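Local coordinates for ParB domain protein nuclease (PDB 5K5D) that probably takes part in archaeal DNA segregation, as a ParB-like protein related to the partition protein of pNOB8, at residues Val14-Leu19 against Thr64-Met69. The protein carries 4 engineered substitutions. Residues are numbered along the deposited sequence; the frame is centred on the assembly and turned at random.
Sequences VSIEKL and TRLDIM
I16 reaches from the turn after strand 9-15 onto helix 63-71 and meets L66 and M69, residues three apart that lie on the same side of the helix. The packing is tightest here. CG1 of I16 lies 3.7 Å from CD1 of L66, the two branched side chains meeting at a slant. With its CG1 branch anti to the backbone N (chi1 -168°) and the chain extended beyond it, I16 carries CD1 on to the backbone of M69, 3.8 Å from that residue's C and 4.0 Å from its CB. Isoleucine suits the place because its longer branch spans the gap from turn to helix, where the nearest CA atoms, those of I16 and L66, remain 8.0 Å apart. L66 answers with a fork: CD1 faces I16, while CD2 approaches CB of L19 at 4.3 Å. This second touch is looser, and L19 is partly exposed, whereas I16, L66 and M69 are buried. M69, a selenomethionine here, meets I16 through its CB and backbone, leaving its long unbranched chain to pack on other neighbours.

The polar side chains take no part in the contact. K18 N bonds to S15 O at 2.9 Å, closing the turn that carries I16 and leads into L19; S15, E17 and K18 are exposed on its solvent side. D67 points away from the turn and pairs with R35 and K71.

Within the ParB-like N-terminal domain, the contact joins the turn that follows the outer strand 9-15 to helix 63-71: L19 and M69 both touch V77 of strand 76-82, L66 and M69 rest on L51 of strand 51-53, and M69 also meets L42 of helix 37-45.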
loop_
_atom_site.group_PDB
_atom_site.type_symbol
_atom_site.label_atom_id
_atom_site.label_comp_id
_atom_site.label_asym_id
_atom_site.label_seq_id
_atom_site.Cartn_x
_atom_site.Cartn_y
_atom_site.Cartn_z
ATOM N N VAL B 14 -18.918 20.158 -11.816
ATOM C CA VAL B 14 -18.855 21.188 -10.794
ATOM C C VAL B 14 -17.709 22.144 -11.078
ATOM O O VAL B 14 -16.796 21.818 -11.838
ATOM C CB VAL B 14 -18.648 20.567 -9.402
ATOM C CG1 VAL B 14 -19.851 19.725 -9.018
ATOM C CG2 VAL B 14 -17.384 19.734 -9.382
ATOM N N SER B 15 -17.765 23.329 -10.470
ATOM C CA SER B 15 -16.673 24.286 -10.579
ATOM C C SER B 15 -15.410 23.640 -10.029
ATOM O O SER B 15 -15.454 22.934 -9.020
ATOM C CB SER B 15 -16.989 25.577 -9.819
ATOM O OG SER B 15 -16.965 25.375 -8.417
ATOM N N ILE B 16 -14.290 23.875 -10.702
ATOM C CA ILE B 16 -13.046 23.197 -10.360
ATOM C C ILE B 16 -12.611 23.484 -8.922
ATOM O O ILE B 16 -11.918 22.679 -8.301
ATOM C CB ILE B 16 -11.921 23.560 -11.350
ATOM C CG1 ILE B 16 -10.719 22.633 -11.162
ATOM C CG2 ILE B 16 -11.528 25.026 -11.207
ATOM C CD1 ILE B 16 -9.701 22.740 -12.262
ATOM N N GLU B 17 -13.046 24.621 -8.390
ATOM C CA GLU B 17 -12.653 25.033 -7.050
ATOM C C GLU B 17 -13.617 24.523 -5.981
ATOM O O GLU B 17 -13.400 24.725 -4.783
ATOM C CB GLU B 17 -12.538 26.557 -6.979
ATOM C CG GLU B 17 -11.573 27.148 -7.997
ATOM C CD GLU B 17 -10.150 26.659 -7.800
ATOM O OE1 GLU B 17 -9.706 26.575 -6.635
ATOM O OE2 GLU B 17 -9.477 26.353 -8.808
ATOM N N LYS B 18 -14.681 23.856 -6.414
ATOM C CA LYS B 18 -15.666 23.330 -5.477
ATOM C C LYS B 18 -15.135 22.090 -4.751
ATOM O O LYS B 18 -15.619 21.733 -3.677
ATOM C CB LYS B 18 -16.975 23.014 -6.202
ATOM C CG LYS B 18 -18.143 22.688 -5.280
ATOM C CD LYS B 18 -19.419 22.471 -6.074
ATOM C CE LYS B 18 -20.576 22.053 -5.174
ATOM N NZ LYS B 18 -21.828 21.850 -5.958
ATOM N N LEU B 19 -14.127 21.449 -5.338
ATOM C CA LEU B 19 -13.544 20.230 -4.769
ATOM C C LEU B 19 -12.623 20.506 -3.583
ATOM O O LEU B 19 -11.664 21.274 -3.690
ATOM C CB LEU B 19 -12.791 19.442 -5.844
ATOM C CG LEU B 19 -13.534 18.267 -6.489
ATOM C CD1 LEU B 19 -15.017 18.269 -6.118
ATOM C CD2 LEU B 19 -13.336 18.272 -8.003
ATOM N N THR B 64 -3.485 14.465 -8.543
ATOM C CA THR B 64 -2.587 14.951 -9.577
ATOM C C THR B 64 -3.400 15.527 -10.739
ATOM O O THR B 64 -3.202 16.677 -11.133
ATOM C CB THR B 64 -1.622 13.850 -10.054
ATOM O OG1 THR B 64 -0.783 13.453 -8.960
ATOM C CG2 THR B 64 -0.748 14.353 -11.192
ATOM N N ARG B 65 -4.330 14.733 -11.262
ATOM C CA ARG B 65 -5.211 15.176 -12.337
ATOM C C ARG B 65 -5.864 16.526 -12.047
ATOM O O ARG B 65 -5.905 17.398 -12.911
ATOM C CB ARG B 65 -6.282 14.124 -12.621
ATOM C CG ARG B 65 -5.743 12.852 -13.244
ATOM C CD ARG B 65 -6.833 11.807 -13.403
ATOM N NE ARG B 65 -7.210 11.213 -12.125
ATOM C CZ ARG B 65 -8.142 10.278 -11.981
ATOM N NH1 ARG B 65 -8.804 9.828 -13.039
ATOM N NH2 ARG B 65 -8.416 9.790 -10.778
ATOM N N LEU B 66 -6.382 16.699 -10.837
ATOM C CA LEU B 66 -6.997 17.969 -10.468
ATOM C C LEU B 66 -5.973 19.099 -10.514
ATOM O O LEU B 66 -6.269 20.200 -10.985
ATOM C CB LEU B 66 -7.632 17.900 -9.076
ATOM C CG LEU B 66 -8.277 19.221 -8.643
ATOM C CD1 LEU B 66 -9.433 19.580 -9.564
ATOM C CD2 LEU B 66 -8.742 19.184 -7.197
ATOM N N ASP B 67 -4.771 18.822 -10.018
ATOM C CA ASP B 67 -3.713 19.824 -9.985
ATOM C C ASP B 67 -3.323 20.269 -11.396
ATOM O O ASP B 67 -3.148 21.459 -11.665
ATOM C CB ASP B 67 -2.489 19.295 -9.234
ATOM C CG ASP B 67 -1.382 20.328 -9.131
ATOM O OD1 ASP B 67 -1.463 21.203 -8.242
ATOM O OD2 ASP B 67 -0.433 20.271 -9.942
ATOM N N ILE B 68 -3.191 19.299 -12.292
ATOM C CA ILE B 68 -2.889 19.578 -13.688
ATOM C C ILE B 68 -3.974 20.452 -14.322
ATOM O O ILE B 68 -3.676 21.456 -14.966
ATOM C CB ILE B 68 -2.741 18.275 -14.483
ATOM C CG1 ILE B 68 -1.640 17.411 -13.857
ATOM C CG2 ILE B 68 -2.457 18.568 -15.946
ATOM C CD1 ILE B 68 -1.490 16.043 -14.485
HETATM N N MSE B 69 -5.231 20.073 -14.120
HETATM C CA MSE B 69 -6.355 20.789 -14.712
HETATM C C MSE B 69 -6.459 22.211 -14.182
HETATM O O MSE B 69 -6.863 23.128 -14.899
HETATM C CB MSE B 69 -7.662 20.044 -14.441
HETATM C CG MSE B 69 -7.787 18.728 -15.181
HETATM SE SE MSE B 69 -9.561 17.963 -14.953
HETATM C CE MSE B 69 -9.447 17.536 -13.058
#